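Local atomic coordinates of putative fimbrium tip subunit Fim1C (Bacteroides ovatus, PDB entry 4EPS), a protein that probably forms part of the tip of a fimbrium, one of the filamentous cell-surface appendages that mediate adhesion and biofilm formation. Residues A[40-49]-A[61-72]; A[11-22]-A[147-157]. All coordinates share one frame; numbering follows the deposited sequence.

Contact 1 (A[40-49]-A[61-72]); sequences FTQGDQIGLF and NNMPFTFNGSSW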
loop_
_atom_site.group_PDB
_atom_site.type_symbol
_atom_site.label_atom_id
_atom_site.label_comp_id
_atom_site.label_asym_id
_atom_site.label_seq_id
_atom_site.Cartn_x
_atom_site.Cartn_y
_atom_site.Cartn_z
ATOM N N PHE A 40 -0.856 40.491 15.186
ATOM C CA PHE A 40 -0.365 41.226 16.366
ATOM C C PHE A 40 -0.579 40.377 17.638
ATOM O O PHE A 40 -1.360 39.430 17.637
ATOM C CB PHE A 40 -0.963 42.644 16.512
ATOM C CG PHE A 40 -0.662 43.530 15.323
ATOM C CD1 PHE A 40 0.600 44.089 15.153
ATOM C CD2 PHE A 40 -1.639 43.795 14.369
ATOM C CE1 PHE A 40 0.884 44.890 14.041
ATOM C CE2 PHE A 40 -1.359 44.611 13.266
ATOM C CZ PHE A 40 -0.098 45.145 13.107
ATOM N N THR A 41 0.161 40.691 18.695
ATOM C CA THR A 41 0.133 39.925 19.942
ATOM C C THR A 41 0.309 40.872 21.122
ATOM O O THR A 41 0.796 41.993 20.942
ATOM C CB THR A 41 1.219 38.821 19.872
ATOM O OG1 THR A 41 1.096 37.966 21.009
ATOM C CG2 THR A 41 2.635 39.375 19.777
ATOM N N GLN A 42 -0.067 40.421 22.339
ATOM C CA GLN A 42 0.068 41.251 23.541
ATOM C C GLN A 42 1.493 41.787 23.670
ATOM O O GLN A 42 2.444 41.008 23.568
ATOM C CB GLN A 42 -0.315 40.464 24.808
ATOM C CG GLN A 42 -0.390 41.403 26.014
ATOM C CD GLN A 42 -0.744 40.714 27.295
ATOM O OE1 GLN A 42 -0.547 39.505 27.445
ATOM N NE2 GLN A 42 -1.222 41.498 28.262
ATOM N N GLY A 43 1.629 43.095 23.857
ATOM C CA GLY A 43 2.948 43.701 23.998
ATOM C C GLY A 43 3.428 44.447 22.769
ATOM O O GLY A 43 4.274 45.321 22.893
ATOM N N ASP A 44 2.877 44.139 21.574
ATOM C CA ASP A 44 3.215 44.887 20.342
ATOM C C ASP A 44 2.888 46.343 20.520
ATOM O O ASP A 44 1.864 46.659 21.130
ATOM C CB ASP A 44 2.414 44.334 19.150
ATOM C CG ASP A 44 3.021 43.099 18.521
ATOM O OD1 ASP A 44 4.255 42.916 18.638
ATOM O OD2 ASP A 44 2.275 42.338 17.886
ATOM N N GLN A 45 3.752 47.244 20.005
ATOM C CA GLN A 45 3.517 48.676 20.107
ATOM C C GLN A 45 3.645 49.361 18.784
ATOM O O GLN A 45 4.511 49.015 17.981
ATOM C CB GLN A 45 4.488 49.351 21.092
ATOM C CG GLN A 45 4.306 48.929 22.546
ATOM C CD GLN A 45 5.165 49.779 23.451
ATOM O OE1 GLN A 45 6.384 49.859 23.274
ATOM N NE2 GLN A 45 4.538 50.472 24.405
ATOM N N ILE A 46 2.786 50.356 18.577
ATOM C CA ILE A 46 2.767 51.224 17.412
ATOM C C ILE A 46 2.990 52.650 17.873
ATOM O O ILE A 46 2.755 52.971 19.033
ATOM C CB ILE A 46 1.452 51.102 16.584
ATOM C CG1 ILE A 46 0.204 51.507 17.417
ATOM C CG2 ILE A 46 1.324 49.705 15.932
ATOM C CD1 ILE A 46 -0.914 51.932 16.614
ATOM N N GLY A 47 3.411 53.496 16.956
ATOM C CA GLY A 47 3.567 54.914 17.218
ATOM C C GLY A 47 2.570 55.666 16.366
ATOM O O GLY A 47 2.376 55.333 15.192
ATOM N N LEU A 48 1.962 56.697 16.924
ATOM C CA LEU A 48 0.980 57.498 16.195
ATOM C C LEU A 48 1.445 58.955 16.018
ATOM O O LEU A 48 1.976 59.550 16.958
ATOM C CB LEU A 48 -0.346 57.457 16.980
ATOM C CG LEU A 48 -1.538 58.248 16.406
ATOM C CD1 LEU A 48 -2.013 57.657 15.085
ATOM C CD2 LEU A 48 -2.698 58.248 17.365
ATOM N N PHE A 49 1.158 59.536 14.837
ATOM C CA PHE A 49 1.412 60.943 14.499
ATOM C C PHE A 49 0.158 61.606 13.938
ATOM O O PHE A 49 -0.578 60.984 13.162
ATOM C CB PHE A 49 2.525 61.073 13.448
ATOM C CG PHE A 49 3.902 60.647 13.887
ATOM C CD1 PHE A 49 4.321 59.326 13.737
ATOM C CD2 PHE A 49 4.818 61.585 14.370
ATOM C CE1 PHE A 49 5.609 58.937 14.122
ATOM C CE2 PHE A 49 6.109 61.198 14.744
ATOM C CZ PHE A 49 6.496 59.878 14.626
ATOM N N ASN A 61 2.654 63.165 18.756
ATOM C CA ASN A 61 3.953 63.101 18.111
ATOM C C ASN A 61 4.656 61.855 18.595
ATOM O O ASN A 61 5.179 61.837 19.710
ATOM C CB ASN A 61 4.754 64.392 18.433
ATOM C CG ASN A 61 6.039 64.556 17.654
ATOM O OD1 ASN A 61 6.563 63.623 17.048
ATOM N ND2 ASN A 61 6.572 65.764 17.645
ATOM N N ASN A 62 4.602 60.769 17.782
ATOM C CA ASN A 62 5.174 59.469 18.136
ATOM C C ASN A 62 4.534 58.949 19.426
ATOM O O ASN A 62 5.221 58.498 20.334
ATOM C CB ASN A 62 6.714 59.517 18.244
ATOM C CG ASN A 62 7.317 58.149 18.240
ATOM O OD1 ASN A 62 6.772 57.230 17.627
ATOM N ND2 ASN A 62 8.409 57.956 18.974
HETATM N N MSE A 63 3.206 59.031 19.510
HETATM C CA MSE A 63 2.485 58.576 20.690
HETATM C C MSE A 63 2.368 57.046 20.675
HETATM O O MSE A 63 1.876 56.486 19.690
HETATM C CB MSE A 63 1.115 59.250 20.750
HETATM C CG MSE A 63 0.369 58.985 22.036
HETATM SE SE MSE A 63 -1.419 59.806 21.976
HETATM C CE MSE A 63 -1.015 61.361 21.493
ATOM N N PRO A 64 2.821 56.361 21.748
ATOM C CA PRO A 64 2.782 54.892 21.734
ATOM C C PRO A 64 1.437 54.294 22.144
ATOM O O PRO A 64 0.787 54.769 23.078
ATOM C CB PRO A 64 3.858 54.494 22.749
ATOM C CG PRO A 64 3.901 55.658 23.740
ATOM C CD PRO A 64 3.476 56.893 22.977
ATOM N N PHE A 65 1.062 53.209 21.467
ATOM C CA PHE A 65 -0.120 52.416 21.793
ATOM C C PHE A 65 0.298 50.974 21.856
ATOM O O PHE A 65 1.044 50.532 20.988
ATOM C CB PHE A 65 -1.253 52.633 20.771
ATOM C CG PHE A 65 -1.898 53.978 20.929
ATOM C CD1 PHE A 65 -1.387 55.095 20.274
ATOM C CD2 PHE A 65 -2.963 54.157 21.806
ATOM C CE1 PHE A 65 -1.957 56.359 20.461
ATOM C CE2 PHE A 65 -3.521 55.424 21.997
ATOM C CZ PHE A 65 -3.026 56.508 21.310
ATOM N N THR A 66 -0.170 50.236 22.868
ATOM C CA THR A 66 0.191 48.844 23.099
ATOM C C THR A 66 -1.021 47.924 22.936
ATOM O O THR A 66 -2.107 48.228 23.449
ATOM C CB THR A 66 0.802 48.707 24.527
ATOM O OG1 THR A 66 1.811 49.700 24.677
ATOM C CG2 THR A 66 1.387 47.330 24.800
ATOM N N PHE A 67 -0.832 46.814 22.209
ATOM C CA PHE A 67 -1.892 45.832 22.021
ATOM C C PHE A 67 -1.903 44.923 23.258
ATOM O O PHE A 67 -0.832 44.503 23.696
ATOM C CB PHE A 67 -1.681 45.023 20.728
ATOM C CG PHE A 67 -2.865 44.157 20.336
ATOM C CD1 PHE A 67 -4.060 44.735 19.908
ATOM C CD2 PHE A 67 -2.750 42.773 20.293
ATOM C CE1 PHE A 67 -5.135 43.943 19.497
ATOM C CE2 PHE A 67 -3.828 41.978 19.869
ATOM C CZ PHE A 67 -5.007 42.571 19.473
ATOM N N ASN A 68 -3.077 44.687 23.858
ATOM C CA ASN A 68 -3.158 43.868 25.079
ATOM C C ASN A 68 -3.671 42.453 24.780
ATOM O O ASN A 68 -3.969 41.708 25.705
ATOM C CB ASN A 68 -4.061 44.569 26.130
ATOM C CG ASN A 68 -5.558 44.495 25.853
ATOM O OD1 ASN A 68 -6.011 44.121 24.770
ATOM N ND2 ASN A 68 -6.367 44.799 26.844
ATOM N N GLY A 69 -3.795 42.102 23.504
ATOM C CA GLY A 69 -4.329 40.803 23.108
ATOM C C GLY A 69 -5.741 40.920 22.569
ATOM O O GLY A 69 -6.227 40.012 21.893
ATOM N N SER A 70 -6.404 42.038 22.862
ATOM C CA SER A 70 -7.783 42.305 22.429
ATOM C C SER A 70 -7.907 43.690 21.774
ATOM O O SER A 70 -8.648 43.822 20.801
ATOM C CB SER A 70 -8.759 42.207 23.609
ATOM O OG SER A 70 -8.829 40.862 24.071
ATOM N N SER A 71 -7.231 44.717 22.322
ATOM C CA SER A 71 -7.373 46.082 21.814
ATOM C C SER A 71 -6.103 46.891 22.009
ATOM O O SER A 71 -5.194 46.441 22.724
ATOM C CB SER A 71 -8.547 46.785 22.504
ATOM O OG SER A 71 -8.323 46.939 23.901
ATOM N N TRP A 72 -6.051 48.087 21.387
ATOM C CA TRP A 72 -4.921 49.010 21.474
ATOM C C TRP A 72 -5.172 50.035 22.564
ATOM O O TRP A 72 -6.212 50.698 22.561
ATOM C CB TRP A 72 -4.675 49.713 20.114
ATOM C CG TRP A 72 -4.262 48.738 19.049
ATOM C CD1 TRP A 72 -5.084 48.025 18.224
ATOM C CD2 TRP A 72 -2.930 48.290 18.782
ATOM N NE1 TRP A 72 -4.338 47.196 17.423
ATOM C CE2 TRP A 72 -3.012 47.332 17.746
ATOM C CE3 TRP A 72 -1.659 48.653 19.278
ATOM C CZ2 TRP A 72 -1.878 46.716 17.205
ATOM C CZ3 TRP A 72 -0.535 48.012 18.769
ATOM C CH2 TRP A 72 -0.648 47.072 17.730
#
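Phe40 offers one ring face to the edge of Trp72 in an edge-to-face pair, the planes at 78° and Trp72 CZ2 3.9 Å from Phe40 CG, in one of the two conformers Phe40 adopts. The indole has a neighbour on each face, both toward its rim: Ile46 CD1 on one and Phe67 CD1 on the opposite one. Phe67 carries the backbone N of Gly69 and of Ser70 above one face, while the backbone of Thr41 meets its edge. At the far end Asn62 N sits over a face of Phe49, 3.4 Å from Phe49 CE2, and the Asn62 amide runs alongside that ring, its OD1 bonded to Tyr91 OH and its ND2 to Gln95 O.

With CG1 of Ile46 between the backbone N and the carbonyl carbon (chi1 61°), Ile46 CG2 stands anti to the carbonyl carbon and meets Trp72 CH2 at 3.7 Å; the beta-branch lets both arms touch the indole. Leu48 CD2 reaches Phe65 CE1 at 3.7 Å on the same face. On the other face Gln45 and Thr66 lie side by side, and Gln45 NE2 donates nearly straight (2.8 Å, 164°) to Thr66 OG1, close to the amide plane.

Across the antiparallel strands, Ile46 and Phe65 exchange both backbone bonds, as do Leu48 and Met63 (a selenomethionine), and Asn62 and Met63 together face Leu48 in a G1 beta bulge. Just before strand 45-49, Thr41 to Asp44 form a type II turn whose Gly43 N donates to Phe67 O at 2.8 Å. Asp44 OD2 accepts from Thr41 N, while Asp44 OD1 bonds Tyr92 OH.

The chemistry is thus divided by face: apolar groups on the Ile46 side fit burial against strand 14-19, the amide-hydroxyl pair the more polar side bearing Gln45 and Thr66.

Contact 2 (A[11-22]-A[147-157]); sequences NGIVLNVTDTGI and GNYSLSFQLTH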
loop_
_atom_site.group_PDB
_atom_site.type_symbol
_atom_site.label_atom_id
_atom_site.label_comp_id
_atom_site.label_asym_id
_atom_site.label_seq_id
_atom_site.Cartn_x
_atom_site.Cartn_y
_atom_site.Cartn_z
ATOM N N ASN A 11 -15.927 60.367 24.221
ATOM C CA ASN A 11 -15.296 61.209 23.185
ATOM C C ASN A 11 -13.832 60.755 22.904
ATOM O O ASN A 11 -13.091 61.466 22.224
ATOM C CB ASN A 11 -15.353 62.712 23.548
ATOM C CG ASN A 11 -16.076 63.599 22.562
ATOM O OD1 ASN A 11 -16.110 63.353 21.353
ATOM N ND2 ASN A 11 -16.619 64.702 23.054
ATOM N N GLY A 12 -13.463 59.567 23.403
ATOM C CA GLY A 12 -12.143 58.969 23.231
ATOM C C GLY A 12 -12.049 58.162 21.948
ATOM O O GLY A 12 -12.824 57.219 21.737
ATOM N N ILE A 13 -11.101 58.535 21.079
ATOM C CA ILE A 13 -10.905 57.901 19.775
ATOM C C ILE A 13 -10.423 56.446 19.920
ATOM O O ILE A 13 -9.458 56.174 20.622
ATOM C CB ILE A 13 -9.943 58.772 18.926
ATOM C CG1 ILE A 13 -10.580 60.176 18.702
ATOM C CG2 ILE A 13 -9.591 58.102 17.594
ATOM C CD1 ILE A 13 -9.645 61.251 18.317
ATOM N N VAL A 14 -11.108 55.530 19.241
ATOM C CA VAL A 14 -10.809 54.097 19.213
ATOM C C VAL A 14 -9.802 53.872 18.085
ATOM O O VAL A 14 -9.979 54.431 16.993
ATOM C CB VAL A 14 -12.090 53.237 19.028
ATOM C CG1 VAL A 14 -11.763 51.743 18.873
ATOM C CG2 VAL A 14 -13.071 53.459 20.182
ATOM N N LEU A 15 -8.762 53.070 18.362
ATOM C CA LEU A 15 -7.716 52.743 17.388
ATOM C C LEU A 15 -7.827 51.339 16.898
ATOM O O LEU A 15 -7.909 50.398 17.701
ATOM C CB LEU A 15 -6.308 52.925 17.963
ATOM C CG LEU A 15 -5.833 54.293 18.421
ATOM C CD1 LEU A 15 -4.334 54.312 18.446
ATOM C CD2 LEU A 15 -6.287 55.399 17.496
ATOM N N ASN A 16 -7.805 51.183 15.570
ATOM C CA ASN A 16 -7.848 49.880 14.922
ATOM C C ASN A 16 -6.657 49.805 13.978
ATOM O O ASN A 16 -6.290 50.820 13.379
ATOM C CB ASN A 16 -9.189 49.661 14.202
ATOM C CG ASN A 16 -10.398 49.992 15.049
ATOM O OD1 ASN A 16 -10.731 49.276 16.001
ATOM N ND2 ASN A 16 -11.045 51.123 14.756
ATOM N N VAL A 17 -6.007 48.643 13.912
ATOM C CA VAL A 17 -4.824 48.440 13.087
ATOM C C VAL A 17 -4.992 47.152 12.276
ATOM O O VAL A 17 -5.259 46.084 12.845
ATOM C CB VAL A 17 -3.541 48.402 13.980
ATOM C CG1 VAL A 17 -2.307 48.243 13.120
ATOM C CG2 VAL A 17 -3.420 49.666 14.845
ATOM N N THR A 18 -4.857 47.260 10.951
ATOM C CA THR A 18 -4.982 46.105 10.057
ATOM C C THR A 18 -3.760 46.000 9.171
ATOM O O THR A 18 -3.381 46.981 8.542
ATOM C CB THR A 18 -6.256 46.214 9.176
ATOM O OG1 THR A 18 -7.376 46.402 10.019
ATOM C CG2 THR A 18 -6.493 44.955 8.332
ATOM N N ASP A 19 -3.184 44.816 9.089
ATOM C CA ASP A 19 -2.056 44.568 8.184
ATOM C C ASP A 19 -2.588 44.198 6.812
ATOM O O ASP A 19 -3.401 43.287 6.712
ATOM C CB ASP A 19 -1.176 43.436 8.731
ATOM C CG ASP A 19 -0.011 43.058 7.826
ATOM O OD1 ASP A 19 0.290 43.828 6.882
ATOM O OD2 ASP A 19 0.612 42.031 8.075
ATOM N N THR A 20 -2.119 44.867 5.755
ATOM C CA THR A 20 -2.559 44.548 4.389
ATOM C C THR A 20 -1.862 43.246 3.925
ATOM O O THR A 20 -2.282 42.659 2.940
ATOM C CB THR A 20 -2.311 45.713 3.426
ATOM O OG1 THR A 20 -0.917 45.969 3.357
ATOM C CG2 THR A 20 -3.066 46.993 3.817
ATOM N N GLY A 21 -0.802 42.847 4.632
ATOM C CA GLY A 21 -0.060 41.606 4.401
ATOM C C GLY A 21 1.045 41.662 3.367
ATOM O O GLY A 21 1.102 42.588 2.559
ATOM N N ILE A 22 1.965 40.699 3.434
ATOM C CA ILE A 22 3.052 40.520 2.463
ATOM C C ILE A 22 2.505 39.561 1.417
ATOM O O ILE A 22 2.188 38.407 1.745
ATOM C CB ILE A 22 4.361 40.011 3.111
ATOM C CG1 ILE A 22 4.796 40.915 4.286
ATOM C CG2 ILE A 22 5.482 39.877 2.065
ATOM C CD1 ILE A 22 5.971 40.430 5.095
ATOM N N GLY A 147 -19.513 62.345 19.303
ATOM C CA GLY A 147 -18.709 61.658 20.311
ATOM C C GLY A 147 -18.222 60.233 20.076
ATOM O O GLY A 147 -17.611 59.671 20.994
ATOM N N ASN A 148 -18.482 59.624 18.875
ATOM C CA ASN A 148 -18.050 58.260 18.537
ATOM C C ASN A 148 -17.079 58.304 17.341
ATOM O O ASN A 148 -17.518 58.392 16.191
ATOM C CB ASN A 148 -19.264 57.373 18.233
ATOM C CG ASN A 148 -18.958 55.914 17.962
ATOM O OD1 ASN A 148 -17.860 55.411 18.221
ATOM N ND2 ASN A 148 -19.944 55.188 17.447
ATOM N N TYR A 149 -15.769 58.267 17.615
ATOM C CA TYR A 149 -14.746 58.397 16.590
ATOM C C TYR A 149 -13.754 57.261 16.619
ATOM O O TYR A 149 -13.509 56.649 17.665
ATOM C CB TYR A 149 -14.016 59.742 16.766
ATOM C CG TYR A 149 -14.913 60.944 16.575
ATOM C CD1 TYR A 149 -15.656 61.462 17.634
ATOM C CD2 TYR A 149 -15.027 61.565 15.336
ATOM C CE1 TYR A 149 -16.514 62.549 17.455
ATOM C CE2 TYR A 149 -15.858 62.672 15.154
ATOM C CZ TYR A 149 -16.599 63.160 16.217
ATOM O OH TYR A 149 -17.406 64.262 16.043
ATOM N N SER A 150 -13.220 56.943 15.441
ATOM C CA SER A 150 -12.252 55.875 15.295
ATOM C C SER A 150 -11.232 56.208 14.241
ATOM O O SER A 150 -11.507 56.987 13.316
ATOM C CB SER A 150 -12.946 54.563 14.951
ATOM O OG SER A 150 -13.590 54.615 13.691
ATOM N N LEU A 151 -10.033 55.663 14.431
ATOM C CA LEU A 151 -8.910 55.702 13.505
ATOM C C LEU A 151 -8.631 54.293 13.117
ATOM O O LEU A 151 -8.335 53.473 14.002
ATOM C CB LEU A 151 -7.667 56.331 14.130
ATOM C CG LEU A 151 -7.572 57.820 14.126
ATOM C CD1 LEU A 151 -6.365 58.249 14.945
ATOM C CD2 LEU A 151 -7.504 58.369 12.668
ATOM N N SER A 152 -8.801 53.962 11.833
ATOM C CA SER A 152 -8.590 52.590 11.387
ATOM C C SER A 152 -7.484 52.603 10.339
ATOM O O SER A 152 -7.665 53.125 9.231
ATOM C CB SER A 152 -9.899 51.986 10.877
ATOM O OG SER A 152 -9.722 50.646 10.467
ATOM N N PHE A 153 -6.303 52.135 10.745
ATOM C CA PHE A 153 -5.119 52.161 9.897
ATOM C C PHE A 153 -4.943 50.901 9.092
ATOM O O PHE A 153 -5.173 49.788 9.587
ATOM C CB PHE A 153 -3.858 52.355 10.754
ATOM C CG PHE A 153 -3.781 53.687 11.455
ATOM C CD1 PHE A 153 -3.379 54.829 10.769
ATOM C CD2 PHE A 153 -4.162 53.812 12.789
ATOM C CE1 PHE A 153 -3.323 56.065 11.413
ATOM C CE2 PHE A 153 -4.106 55.060 13.431
ATOM C CZ PHE A 153 -3.704 56.172 12.727
ATOM N N GLN A 154 -4.464 51.079 7.863
ATOM C CA GLN A 154 -4.027 49.986 6.986
ATOM C C GLN A 154 -2.491 50.067 6.973
ATOM O O GLN A 154 -1.961 51.091 6.536
ATOM C CB GLN A 154 -4.599 50.148 5.549
ATOM C CG GLN A 154 -6.122 50.075 5.445
ATOM C CD GLN A 154 -6.648 48.695 5.697
ATOM O OE1 GLN A 154 -5.998 47.694 5.411
ATOM N NE2 GLN A 154 -7.778 48.611 6.345
ATOM N N LEU A 155 -1.792 49.039 7.461
ATOM C CA LEU A 155 -0.312 49.026 7.481
ATOM C C LEU A 155 0.238 48.185 6.365
ATOM O O LEU A 155 -0.313 47.110 6.091
ATOM C CB LEU A 155 0.247 48.484 8.811
ATOM C CG LEU A 155 -0.166 49.164 10.123
ATOM C CD1 LEU A 155 0.612 48.556 11.279
ATOM C CD2 LEU A 155 0.073 50.696 10.084
ATOM N N THR A 156 1.327 48.650 5.727
ATOM C CA THR A 156 1.991 47.883 4.674
ATOM C C THR A 156 3.441 47.618 5.144
ATOM O O THR A 156 4.045 48.484 5.774
ATOM C CB THR A 156 1.872 48.638 3.332
ATOM O OG1 THR A 156 0.496 48.956 3.107
ATOM C CG2 THR A 156 2.377 47.837 2.151
ATOM N N HIS A 157 3.975 46.439 4.838
ATOM C CA HIS A 157 5.342 46.036 5.198
ATOM C C HIS A 157 6.319 46.754 4.279
ATOM O O HIS A 157 6.121 46.774 3.044
ATOM C CB HIS A 157 5.496 44.509 5.098
ATOM C CG HIS A 157 4.669 43.754 6.092
ATOM N ND1 HIS A 157 5.233 43.220 7.233
ATOM C CD2 HIS A 157 3.341 43.483 6.091
ATOM C CE1 HIS A 157 4.249 42.591 7.865
ATOM N NE2 HIS A 157 3.088 42.734 7.221
HETATM O O HOH W 1 -14.989 58.577 20.473
HETATM O O HOH W 2 -7.728 48.941 10.727
HETATM O O HOH W 3 2.603 44.824 2.842
#
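Asp19 OD2 accepts a short, straight hydrogen bond from His157 NE2 (2.7 Å, 170°), which arrives on the syn side, 29° out of the carboxylate plane but close to the imidazole plane. With CG anti to the backbone N (chi1 177°), Asp19 extends its carboxylate to the ring edge. Asp19 OD1 accepts from Gly21 N in an Asx turn, and OD2 also takes Thr38 N, while His157 ND1 bonds Asp133 OD1. Held between two carboxylates, the imidazole is fixed in rotation and would probably be favoured in its protonated form. Ile22 CG1 lies over one ring face, 3.5 Å from the His157 centroid, in a CH-pi contact. A leucine in place of His157 would probably cost Asp19 and Asp133 the N-H that the imidazole gives to each, and leave Ile22 without a flat ring.

Parallel backbone bonds run from Val14 to Thr20; Leu155 N, for example, donates to Thr18 O at 2.8 Å. Of three supplementary waters, one joins Ser152 OG, Thr18 OG1 and Phe153 O, using the hydroxyls of that polar face; another accepts from His157 N and donates to Gly21 O.

On the apolar face Leu15, in one of its two conformers, sets CD2 beside Leu151 CB at 3.8 Å, the two side chains pointing the same way. Val17 CG1 lies 3.5 Å from Leu155 CD1 in one of two Leu155 conformers, a closeness that is therefore doubtful. Ile13 CG2 rests 4.0 Å from Leu151 CG, and branched or long aliphatic chains suit such filling.

Strand 148-157 continues the sheet on its other side through antiparallel strand 135-145. The apolar face packs against other strands: Leu151 and Phe153 touch Phe88 of strand 87-92, and Val17 meets Ile46 of strand 45-52.

In the fold
Contact 1 pairs neighbours in a beta hairpin, antiparallel and close in sequence; contact 2 brings together distant parts of the chain, parallel, and sets residues of the predicted propeptide beside a strand of the fimbrillin-like region. Both are partly buried, each with an inner apolar face and a more polar outer one. The inner faces meet: Leu48 CD1 lies 3.3 Å from Phe153 CZ, and Trp72 NE1 is 3.7 Å from Val17 CG2, giving the two strand pairs a common core. Aromatic rings dominate the hairpin's share of it, whereas aliphatic side chains make up much of contact 2's, which adds a buried aspartate-histidine bond at one end.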